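Local coordinates for protein hookworm platelet inhibitor 1 (Ancylostoma caninum, PDB 4TPV) that inhibits platelet aggregation and the adhesion of resting platelets to fibrinogen and collagen, possibly by binding the integrins that serve as their receptors, at residues 18-23 with 118-123; 66-71 with 134-139; 93-98 with 146-151; 98-103 with 140-145. All blocks are in the same frame, centred on the assembly; numbering follows the deposited sequence.

Contact 1: residues 18-23 with 118-123; sequences MFTELH and DKLGCA
Cys122, joined by a disulfide to Cys135 of strand 130-138, lays its side chain over one face of the Phe19 ring, CB lying above the ring centroid at 4.1 Å and SG shifted toward the CD1 rim, 3.9 Å from Phe19 CD1. The contact is at once CH-pi and sulfur-aromatic, suiting a half-cystine, whose polarisable sulfur needs no hydrogen bond. One helical turn on, Leu120 crosses the His23 ring obliquely and sets CD1 over its face, 3.6 Å from the centroid. Leu120 has CG in the crowded position between backbone N and carbonyl carbon (chi1 83°), while CD2 comes to 4.0 Å from Thr20 OG1, a hydroxyl hydrogen-bonded to Arg16 O one turn back. The imidazole is held in rotation from both ends: ND1 donates to Phe19 O at 2.9 Å, close to the ring plane though above the carbonyl plane, and NE2 is hydrogen-bonded to Tyr137 OH. Phe19 O also accepts the helical bond from His23 N, so two donors of one residue grip it. No hydrogen bond joins the segments. Helix 13-34 here crosses one face of the central sheet of the CAP fold, while Ala123 of strand 119-127 points to the other face, against helix 46-56.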
# COMPACT_ATOMS: atom_id res chain seq x y z
N MET A 18 2.78 -1.96 11.72
CA MET A 18 1.77 -2.95 11.39
C MET A 18 1.28 -2.69 9.97
O MET A 18 1.19 -3.61 9.18
CB MET A 18 0.61 -2.93 12.38
CG MET A 18 0.98 -3.48 13.76
SD MET A 18 -0.34 -3.11 14.93
CE MET A 18 0.42 -3.64 16.48
N PHE A 19 1.01 -1.44 9.62
CA PHE A 19 0.55 -1.14 8.27
C PHE A 19 1.59 -1.56 7.22
O PHE A 19 1.25 -2.16 6.20
CB PHE A 19 0.26 0.35 8.12
CG PHE A 19 -1.14 0.76 8.50
CD1 PHE A 19 -2.22 0.38 7.73
CD2 PHE A 19 -1.35 1.58 9.59
CE1 PHE A 19 -3.51 0.78 8.07
CE2 PHE A 19 -2.63 1.98 9.93
CZ PHE A 19 -3.72 1.58 9.16
N THR A 20 2.85 -1.23 7.47
CA THR A 20 3.90 -1.49 6.50
C THR A 20 4.12 -3.00 6.31
O THR A 20 4.20 -3.48 5.19
CB THR A 20 5.21 -0.84 6.93
OG1 THR A 20 4.96 0.55 7.21
CG2 THR A 20 6.27 -0.97 5.82
N GLU A 21 4.22 -3.72 7.42
CA GLU A 21 4.42 -5.17 7.34
C GLU A 21 3.27 -5.88 6.65
O GLU A 21 3.48 -6.82 5.86
CB GLU A 21 4.63 -5.77 8.73
CG GLU A 21 5.12 -7.23 8.72
CD GLU A 21 4.03 -8.25 8.44
OE1 GLU A 21 2.86 -8.02 8.81
OE2 GLU A 21 4.36 -9.30 7.84
N LEU A 22 2.04 -5.46 6.96
CA LEU A 22 0.86 -6.07 6.36
C LEU A 22 0.89 -5.90 4.84
O LEU A 22 0.73 -6.87 4.08
CB LEU A 22 -0.41 -5.45 6.94
CG LEU A 22 -1.69 -6.25 6.73
CD1 LEU A 22 -1.57 -7.58 7.49
CD2 LEU A 22 -2.86 -5.43 7.25
N HIS A 23 1.17 -4.68 4.38
CA HIS A 23 1.27 -4.44 2.94
C HIS A 23 2.37 -5.26 2.27
O HIS A 23 2.18 -5.84 1.21
CB HIS A 23 1.53 -2.96 2.65
CG HIS A 23 0.30 -2.10 2.68
ND1 HIS A 23 -0.30 -1.70 3.85
CD2 HIS A 23 -0.42 -1.54 1.68
CE1 HIS A 23 -1.36 -0.95 3.57
NE2 HIS A 23 -1.45 -0.85 2.25
N ASP A 118 6.47 1.94 -3.81
CA ASP A 118 7.49 1.57 -2.83
C ASP A 118 7.39 2.39 -1.54
O ASP A 118 8.26 2.30 -0.68
CB ASP A 118 8.90 1.72 -3.42
CG ASP A 118 9.24 3.14 -3.84
OD1 ASP A 118 8.49 4.08 -3.56
OD2 ASP A 118 10.31 3.31 -4.46
N LYS A 119 6.32 3.16 -1.42
CA LYS A 119 6.12 4.00 -0.24
C LYS A 119 4.63 4.04 0.13
O LYS A 119 3.77 4.05 -0.74
CB LYS A 119 6.62 5.44 -0.47
CG LYS A 119 8.11 5.58 -0.70
CD LYS A 119 8.43 7.03 -1.09
CE LYS A 119 9.93 7.26 -1.15
NZ LYS A 119 10.60 6.42 -2.18
N LEU A 120 4.34 4.03 1.43
CA LEU A 120 2.99 4.33 1.89
C LEU A 120 3.04 5.18 3.15
O LEU A 120 4.03 5.17 3.89
CB LEU A 120 2.17 3.05 2.16
CG LEU A 120 2.41 2.41 3.54
CD1 LEU A 120 1.34 1.36 3.83
CD2 LEU A 120 3.80 1.79 3.62
N GLY A 121 1.95 5.90 3.39
CA GLY A 121 1.75 6.59 4.65
C GLY A 121 0.27 6.57 4.93
O GLY A 121 -0.52 6.69 4.00
N CYS A 122 -0.11 6.45 6.20
CA CYS A 122 -1.52 6.24 6.54
C CYS A 122 -2.03 7.19 7.64
O CYS A 122 -1.25 7.83 8.34
CB CYS A 122 -1.74 4.79 6.96
SG CYS A 122 -1.30 3.57 5.69
N ALA A 123 -3.35 7.26 7.78
CA ALA A 123 -4.00 8.18 8.71
C ALA A 123 -5.26 7.53 9.27
O ALA A 123 -5.94 6.76 8.57
CB ALA A 123 -4.34 9.50 8.01

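Contact 2: residues 66-71 with 134-139; sequences EEENVD and VCQYGP
Strands 68-73 and 130-138 run antiparallel, the axes of their short segments 4.8 Å apart, with Asn69 and Cys135 as a hydrogen-bonded pair flanked by the non-hydrogen-bonded pairs Glu68-Gln136 and Val70-Val134. Asn69 N donates almost straight to Cys135 O at 2.9 Å, Cys135 N returns the bond to Asn69 O, and a further backbone bond, Tyr137 N to Glu67 O at 3.0 Å, extends the pairing just before the strand starts at Glu68. On the face shared by Glu68, Val70, Val134 and Gln136, the two valines lie side by side, CG2 of Val70 4.1 Å from CG2 of Val134, their branched carbons suiting extended strand. Glu68 has CG anti to the backbone N (chi1 -178°) and stretches obliquely across its neighbours, so that OE2 comes 3.4 Å from Val134 CG1. The same oxygen is only 2.6 Å from Gln136 NE2, but the angle is too poor for a hydrogen bond and the carboxylate and amide planes stand 65° apart; its bond goes instead to Ser55 OG. On the opposite face Asn69 crosses Tyr137 at about a right angle, bringing ND2 to 3.5 Å from Tyr137 CE2, while OD1 accepts from the Asn111 amide. Glu67 bends at chi2 to lay CG 3.3 Å from Tyr137 O. The buried carboxylates of Glu67 and Glu68 are thus met by the His117 imidazole, the Ser55 hydroxyl and backbone N-H groups, including those of Ala141 and Lys142; such donors would be expected to stabilise the ionised form of Glu67.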
# COMPACT_ATOMS: atom_id res chain seq x y z
N GLU A 66 -5.85 8.75 -7.56
CA GLU A 66 -5.59 7.33 -7.87
C GLU A 66 -4.73 6.63 -6.80
O GLU A 66 -4.85 5.40 -6.60
CB GLU A 66 -4.93 7.17 -9.25
CG GLU A 66 -5.86 7.41 -10.43
CD GLU A 66 -6.96 6.37 -10.55
OE1 GLU A 66 -6.77 5.22 -10.09
OE2 GLU A 66 -8.02 6.70 -11.12
N GLU A 67 -3.88 7.39 -6.11
CA GLU A 67 -2.96 6.78 -5.15
C GLU A 67 -3.47 6.81 -3.69
O GLU A 67 -2.71 6.66 -2.74
CB GLU A 67 -1.57 7.45 -5.24
CG GLU A 67 -0.49 6.59 -5.94
CD GLU A 67 -0.68 6.42 -7.44
OE1 GLU A 67 -1.32 7.28 -8.08
OE2 GLU A 67 -0.16 5.43 -8.01
N GLU A 68 -4.78 6.94 -3.52
CA GLU A 68 -5.37 6.90 -2.20
C GLU A 68 -6.30 5.69 -2.00
O GLU A 68 -7.10 5.35 -2.87
CB GLU A 68 -6.15 8.18 -1.94
CG GLU A 68 -6.75 8.24 -0.56
CD GLU A 68 -7.34 9.60 -0.28
OE1 GLU A 68 -8.44 9.86 -0.78
OE2 GLU A 68 -6.67 10.41 0.40
N ASN A 69 -6.17 5.05 -0.84
CA ASN A 69 -7.12 4.04 -0.38
C ASN A 69 -7.92 4.57 0.81
O ASN A 69 -7.35 5.26 1.67
CB ASN A 69 -6.40 2.75 0.04
CG ASN A 69 -6.00 1.88 -1.14
OD1 ASN A 69 -6.21 2.23 -2.29
ND2 ASN A 69 -5.40 0.73 -0.84
N VAL A 70 -9.21 4.27 0.88
CA VAL A 70 -10.04 4.66 2.01
C VAL A 70 -10.82 3.48 2.53
O VAL A 70 -11.27 2.63 1.74
CB VAL A 70 -11.02 5.80 1.62
CG1 VAL A 70 -11.82 6.28 2.84
CG2 VAL A 70 -10.25 6.94 0.99
N ASP A 71 -10.94 3.40 3.85
CA ASP A 71 -11.84 2.45 4.48
C ASP A 71 -12.63 3.13 5.56
O ASP A 71 -12.11 4.01 6.24
CB ASP A 71 -11.06 1.27 5.04
CG ASP A 71 -11.95 0.11 5.46
OD1 ASP A 71 -13.07 -0.05 4.90
OD2 ASP A 71 -11.52 -0.64 6.35
N VAL A 134 -7.13 6.02 5.96
CA VAL A 134 -6.67 6.42 4.62
C VAL A 134 -5.19 6.11 4.49
O VAL A 134 -4.41 6.45 5.37
CB VAL A 134 -6.89 7.93 4.36
CG1 VAL A 134 -6.22 8.36 3.08
CG2 VAL A 134 -8.38 8.27 4.37
N CYS A 135 -4.82 5.46 3.39
CA CYS A 135 -3.41 5.29 3.08
C CYS A 135 -3.13 5.92 1.72
O CYS A 135 -3.93 5.83 0.79
CB CYS A 135 -3.02 3.81 3.07
SG CYS A 135 -2.99 2.99 4.69
N GLN A 136 -1.98 6.57 1.64
CA GLN A 136 -1.50 7.20 0.43
C GLN A 136 -0.24 6.47 -0.01
O GLN A 136 0.59 6.07 0.81
CB GLN A 136 -1.21 8.70 0.68
CG GLN A 136 -2.46 9.52 0.96
CD GLN A 136 -3.05 10.12 -0.29
OE1 GLN A 136 -2.53 9.94 -1.40
NE2 GLN A 136 -4.16 10.84 -0.13
N TYR A 137 -0.13 6.26 -1.32
CA TYR A 137 0.98 5.49 -1.88
C TYR A 137 1.82 6.31 -2.84
O TYR A 137 1.39 7.36 -3.36
CB TYR A 137 0.43 4.24 -2.58
CG TYR A 137 -0.43 3.40 -1.66
CD1 TYR A 137 0.15 2.46 -0.81
CD2 TYR A 137 -1.81 3.57 -1.60
CE1 TYR A 137 -0.65 1.69 0.07
CE2 TYR A 137 -2.60 2.81 -0.73
CZ TYR A 137 -2.02 1.86 0.09
OH TYR A 137 -2.81 1.11 0.94
N GLY A 138 3.03 5.83 -3.10
CA GLY A 138 3.91 6.46 -4.07
C GLY A 138 4.95 5.50 -4.62
O GLY A 138 5.16 4.43 -4.06
N PRO A 139 5.56 5.85 -5.76
CA PRO A 139 5.24 7.07 -6.51
C PRO A 139 3.96 6.94 -7.31
O PRO A 139 3.38 5.86 -7.42
CB PRO A 139 6.45 7.24 -7.46
CG PRO A 139 7.28 5.99 -7.32
CD PRO A 139 6.54 5.01 -6.45

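Contact 3: residues 93-98 with 146-151; sequences FELRGK and KTIYEE
Lys146 enters the contact with its side chain directed away from segment 93-98, its amine bonded to Ala141 O. At Thr147, CG2 stands anti to the backbone N and lies beside the Lys98 chain, 3.9 Å from Lys98 CD, a methyl meeting the aliphatic part of a long charged residue. Ile148 supplies the one backbone hydrogen bond between the segments, and a short one: its N donates to Lys98 O at 2.7 Å, nearly along the C=O axis. Its CD1 meets Leu95 CD2 tip to tip at 3.9 Å, two apolar ends that also pack on helix 107-113, Leu95 against Ile109 and Ile148 against Val113. Tyr149, with CG in the crowded position (chi1 55°), presents a ring face to Lys98, whose CB stands 3.9 Å from the centroid in a CH-pi contact. Water 1 joins the phenol OH to Gly97 O, donating to that carbonyl; Gly97 has a positive phi (96°), with a psi at which a beta carbon would collide with the preceding carbonyl, a conformation natural to glycine. Tyr149 O, buried here, has no partner. Water 2 donates to Glu150 OE1 at 2.5 Å, accepts from Glu151 N, and takes only a weak bond from Lys98 NZ. Last comes Glu151, whose OE1 forms a salt bridge, weak as a hydrogen bond, with Lys98 NZ at 3.1 Å; Lys98 gets there with CG in the crowded position (chi1 72°) and a bend at chi3. One backbone hydrogen bond, the root of a lysine side chain over a tyrosine face and a peripheral ion pair join two irregular loops, one between helices 80-89 and 107-113, the other following the last strand of the CAP domain's central sheet.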
# COMPACT_ATOMS: atom_id res chain seq x y z
N PHE A 93 -10.49 -10.73 -5.22
CA PHE A 93 -11.46 -11.57 -5.94
C PHE A 93 -12.10 -10.89 -7.14
O PHE A 93 -12.72 -11.56 -7.97
CB PHE A 93 -12.56 -12.04 -4.96
CG PHE A 93 -12.06 -13.04 -3.96
CD1 PHE A 93 -11.96 -14.38 -4.30
CD2 PHE A 93 -11.65 -12.63 -2.70
CE1 PHE A 93 -11.48 -15.31 -3.39
CE2 PHE A 93 -11.16 -13.55 -1.78
CZ PHE A 93 -11.08 -14.89 -2.12
N GLU A 94 -11.94 -9.58 -7.26
CA GLU A 94 -12.52 -8.86 -8.40
C GLU A 94 -11.49 -8.50 -9.46
O GLU A 94 -11.84 -7.99 -10.53
CB GLU A 94 -13.25 -7.59 -7.90
CG GLU A 94 -14.42 -7.89 -6.97
CD GLU A 94 -15.57 -8.62 -7.66
OE1 GLU A 94 -15.77 -8.43 -8.88
OE2 GLU A 94 -16.27 -9.39 -6.97
N LEU A 95 -10.21 -8.77 -9.18
CA LEU A 95 -9.18 -8.58 -10.19
C LEU A 95 -9.41 -9.53 -11.36
O LEU A 95 -9.94 -10.63 -11.18
CB LEU A 95 -7.79 -8.83 -9.60
CG LEU A 95 -7.23 -7.70 -8.73
CD1 LEU A 95 -5.96 -8.15 -8.07
CD2 LEU A 95 -7.00 -6.46 -9.56
N ARG A 96 -9.03 -9.07 -12.55
CA ARG A 96 -9.10 -9.88 -13.76
C ARG A 96 -7.82 -9.74 -14.59
O ARG A 96 -7.81 -9.18 -15.70
CB ARG A 96 -10.31 -9.47 -14.60
CG ARG A 96 -11.64 -9.62 -13.88
CD ARG A 96 -12.04 -11.08 -13.69
NE ARG A 96 -13.37 -11.21 -13.10
CZ ARG A 96 -13.62 -11.39 -11.81
NH1 ARG A 96 -12.61 -11.45 -10.93
NH2 ARG A 96 -14.87 -11.50 -11.38
N GLY A 97 -6.71 -10.18 -14.01
CA GLY A 97 -5.44 -10.15 -14.68
C GLY A 97 -4.64 -8.91 -14.33
O GLY A 97 -4.95 -8.19 -13.38
N LYS A 98 -3.61 -8.66 -15.12
CA LYS A 98 -2.61 -7.66 -14.75
C LYS A 98 -3.02 -6.23 -15.05
O LYS A 98 -2.37 -5.29 -14.58
CB LYS A 98 -1.28 -7.97 -15.44
CG LYS A 98 -1.30 -7.69 -16.92
CD LYS A 98 0.07 -7.96 -17.58
CE LYS A 98 0.31 -9.44 -17.81
NZ LYS A 98 1.55 -9.67 -18.62
N LYS A 146 -3.90 0.80 -17.09
CA LYS A 146 -2.46 0.62 -16.93
C LYS A 146 -2.16 -0.74 -16.30
O LYS A 146 -3.00 -1.33 -15.62
CB LYS A 146 -1.86 1.76 -16.10
CG LYS A 146 -2.08 3.13 -16.74
CD LYS A 146 -1.47 4.27 -15.93
CE LYS A 146 0.04 4.22 -15.98
NZ LYS A 146 0.64 5.42 -15.31
N THR A 147 -0.94 -1.21 -16.53
CA THR A 147 -0.53 -2.51 -16.01
C THR A 147 -0.16 -2.40 -14.53
O THR A 147 0.73 -1.62 -14.16
CB THR A 147 0.66 -3.05 -16.83
OG1 THR A 147 0.24 -3.22 -18.19
CG2 THR A 147 1.13 -4.40 -16.27
N ILE A 148 -0.88 -3.16 -13.69
CA ILE A 148 -0.64 -3.19 -12.24
C ILE A 148 0.73 -3.78 -11.92
O ILE A 148 1.46 -3.26 -11.05
CB ILE A 148 -1.72 -4.01 -11.50
CG1 ILE A 148 -3.13 -3.54 -11.87
CG2 ILE A 148 -1.50 -3.93 -9.97
CD1 ILE A 148 -4.22 -4.58 -11.49
N TYR A 149 1.07 -4.87 -12.60
CA TYR A 149 2.34 -5.55 -12.38
C TYR A 149 2.81 -6.23 -13.64
O TYR A 149 2.00 -6.77 -14.40
CB TYR A 149 2.20 -6.61 -11.27
CG TYR A 149 1.09 -7.60 -11.54
CD1 TYR A 149 1.31 -8.77 -12.28
CD2 TYR A 149 -0.19 -7.36 -11.06
CE1 TYR A 149 0.27 -9.66 -12.52
CE2 TYR A 149 -1.22 -8.24 -11.29
CZ TYR A 149 -0.99 -9.39 -12.01
OH TYR A 149 -2.03 -10.29 -12.25
N GLU A 150 4.13 -6.21 -13.87
CA GLU A 150 4.70 -7.03 -14.93
C GLU A 150 4.86 -8.47 -14.44
O GLU A 150 5.11 -8.69 -13.27
CB GLU A 150 6.04 -6.48 -15.41
CG GLU A 150 5.96 -5.08 -16.01
CD GLU A 150 5.14 -5.04 -17.29
OE1 GLU A 150 5.04 -6.08 -17.99
OE2 GLU A 150 4.58 -3.97 -17.60
N GLU A 151 4.72 -9.43 -15.35
CA GLU A 151 4.79 -10.84 -14.97
C GLU A 151 6.13 -11.46 -15.32
O GLU A 151 6.66 -11.22 -16.40
CB GLU A 151 3.67 -11.63 -15.64
CG GLU A 151 2.29 -11.32 -15.09
CD GLU A 151 1.18 -11.87 -15.98
OE1 GLU A 151 1.51 -12.36 -17.07
OE2 GLU A 151 -0.00 -11.79 -15.59
O HOH W 1 -4.32 -9.66 -11.04
O HOH W 2 4.66 -8.52 -17.97

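Contact 4: residues 98-103 with 140-145; sequences KVYNKN and EAKGDG
Tyr100 forms the packed side of this contact, its CG anti to the backbone N (chi1 180°) and its ring inserted beside segment 140-145. Gly143 O approaches the ring edge, 3.4 Å from Tyr100 CD2. Lys142 crosses obliquely and places CE over one face, 4.2 Å from the ring centroid, as a CH-pi contact. Just beyond, Gly145 N donates to Tyr100 O at 2.8 Å; Gly145 suits a turn with positive phi (84°). Val99 CG1 adds a methyl against Gly145 O.

At the border between packed and exposed parts, water 3 lies at the edge of the Tyr100 ring, bonded to the phenol OH and accepting from both lysine amines. These ammonium groups, 5.9 Å apart between Lys102 NZ and Lys142 NZ, each form a salt bridge with a different oxygen of Glu66, which probably offsets their repulsion. The outer side is wetter. Asp144, CG anti to the backbone N, receives Lys102 N on OD1 at 2.9 Å in a nearly straight bond (174°) from above the carboxylate plane, and water 4 bridges its OD2 to Lys102 O. Tyr100 and Lys142 also pack on helix 107-113, so the two loops meet beside that helix, beyond the end of strand 130-138.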
# COMPACT_ATOMS: atom_id res chain seq x y z
N LYS A 98 -3.61 -8.66 -15.12
CA LYS A 98 -2.61 -7.66 -14.75
C LYS A 98 -3.02 -6.23 -15.05
O LYS A 98 -2.37 -5.29 -14.58
CB LYS A 98 -1.28 -7.97 -15.44
CG LYS A 98 -1.30 -7.69 -16.92
CD LYS A 98 0.07 -7.96 -17.58
CE LYS A 98 0.31 -9.44 -17.81
NZ LYS A 98 1.55 -9.67 -18.62
N VAL A 99 -4.09 -6.06 -15.82
CA VAL A 99 -4.49 -4.71 -16.24
C VAL A 99 -5.53 -4.14 -15.31
O VAL A 99 -6.56 -4.76 -15.05
CB VAL A 99 -5.04 -4.69 -17.69
CG1 VAL A 99 -5.46 -3.27 -18.08
CG2 VAL A 99 -4.01 -5.24 -18.68
N TYR A 100 -5.26 -2.95 -14.77
CA TYR A 100 -6.21 -2.30 -13.90
C TYR A 100 -7.42 -1.80 -14.69
O TYR A 100 -7.30 -1.10 -15.70
CB TYR A 100 -5.55 -1.13 -13.16
CG TYR A 100 -6.51 -0.41 -12.23
CD1 TYR A 100 -7.11 -1.08 -11.17
CD2 TYR A 100 -6.82 0.93 -12.41
CE1 TYR A 100 -8.01 -0.46 -10.33
CE2 TYR A 100 -7.72 1.59 -11.53
CZ TYR A 100 -8.31 0.88 -10.50
OH TYR A 100 -9.21 1.47 -9.63
N ASN A 101 -8.61 -2.18 -14.23
CA ASN A 101 -9.84 -1.69 -14.82
C ASN A 101 -10.54 -0.86 -13.76
O ASN A 101 -10.95 -1.36 -12.71
CB ASN A 101 -10.72 -2.84 -15.31
CG ASN A 101 -10.04 -3.68 -16.39
OD1 ASN A 101 -9.31 -3.17 -17.25
ND2 ASN A 101 -10.28 -4.98 -16.34
N LYS A 102 -10.64 0.45 -14.01
CA LYS A 102 -11.20 1.34 -13.00
C LYS A 102 -12.71 1.13 -12.94
O LYS A 102 -13.46 1.65 -13.75
CB LYS A 102 -10.85 2.80 -13.33
CG LYS A 102 -11.42 3.85 -12.37
CD LYS A 102 -10.87 5.23 -12.72
CE LYS A 102 -11.48 6.33 -11.88
NZ LYS A 102 -11.13 6.22 -10.45
N ASN A 103 -13.15 0.31 -11.99
CA ASN A 103 -14.56 -0.10 -11.94
C ASN A 103 -15.11 -0.04 -10.53
O ASN A 103 -16.19 -0.56 -10.25
CB ASN A 103 -14.72 -1.52 -12.52
CG ASN A 103 -13.87 -2.56 -11.78
OD1 ASN A 103 -13.54 -2.40 -10.61
ND2 ASN A 103 -13.51 -3.63 -12.48
N GLU A 140 3.51 8.05 -7.88
CA GLU A 140 2.28 8.02 -8.66
C GLU A 140 2.44 7.23 -9.96
O GLU A 140 3.35 7.48 -10.75
CB GLU A 140 1.81 9.44 -8.96
CG GLU A 140 1.34 10.20 -7.73
CD GLU A 140 1.00 11.65 -8.05
OE1 GLU A 140 1.24 12.09 -9.20
OE2 GLU A 140 0.51 12.36 -7.14
N ALA A 141 1.53 6.29 -10.18
CA ALA A 141 1.61 5.38 -11.31
C ALA A 141 0.26 4.78 -11.69
O ALA A 141 0.04 4.45 -12.85
CB ALA A 141 2.60 4.26 -11.00
N LYS A 142 -0.63 4.60 -10.72
CA LYS A 142 -1.89 3.88 -10.94
C LYS A 142 -2.85 4.67 -11.85
O LYS A 142 -2.95 5.89 -11.78
CB LYS A 142 -2.57 3.58 -9.60
CG LYS A 142 -3.98 2.97 -9.66
CD LYS A 142 -4.33 2.43 -8.26
CE LYS A 142 -5.84 2.24 -8.02
NZ LYS A 142 -6.59 3.54 -7.89
N GLY A 143 -3.56 3.96 -12.72
CA GLY A 143 -4.49 4.59 -13.63
C GLY A 143 -5.26 3.55 -14.42
O GLY A 143 -4.76 2.44 -14.64
N ASP A 144 -6.47 3.91 -14.84
CA ASP A 144 -7.32 3.04 -15.65
C ASP A 144 -6.56 2.56 -16.87
O ASP A 144 -5.97 3.36 -17.60
CB ASP A 144 -8.60 3.78 -16.06
CG ASP A 144 -9.63 2.87 -16.69
OD1 ASP A 144 -9.63 1.65 -16.45
OD2 ASP A 144 -10.48 3.41 -17.43
N GLY A 145 -6.59 1.24 -17.09
CA GLY A 145 -6.01 0.65 -18.28
C GLY A 145 -4.52 0.39 -18.19
O GLY A 145 -3.93 -0.18 -19.13
O HOH W 3 -9.24 4.16 -9.64
O HOH W 4 -12.75 1.82 -16.70

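How the contacts relate
Contacts 1 and 2 meet at the core of the sheet, their centres 10 Å apart: the Cys122-Cys135 disulfide (SG to SG 2.0 Å) ties neighbouring strands, and the hydrogen bond between His23 NE2 and Tyr137 OH, 2.7 Å long, joins helix to sheet. Contact 2 reaches contact 4 through Glu66 OE1, which forms a salt bridge to Lys142 NZ at 2.8 Å, and through Glu67. Contact 4 is nested in the loop closed by contact 3; they share Lys98, and Lys146 O and Tyr100 N, 2.9 Å apart, probably bond. Contact 1 touches neither contact 3 nor contact 4, with centres about 21 and 20 Å away. Glu66 and Glu67 thus connect the disulfide-linked sheet to the peripheral loops.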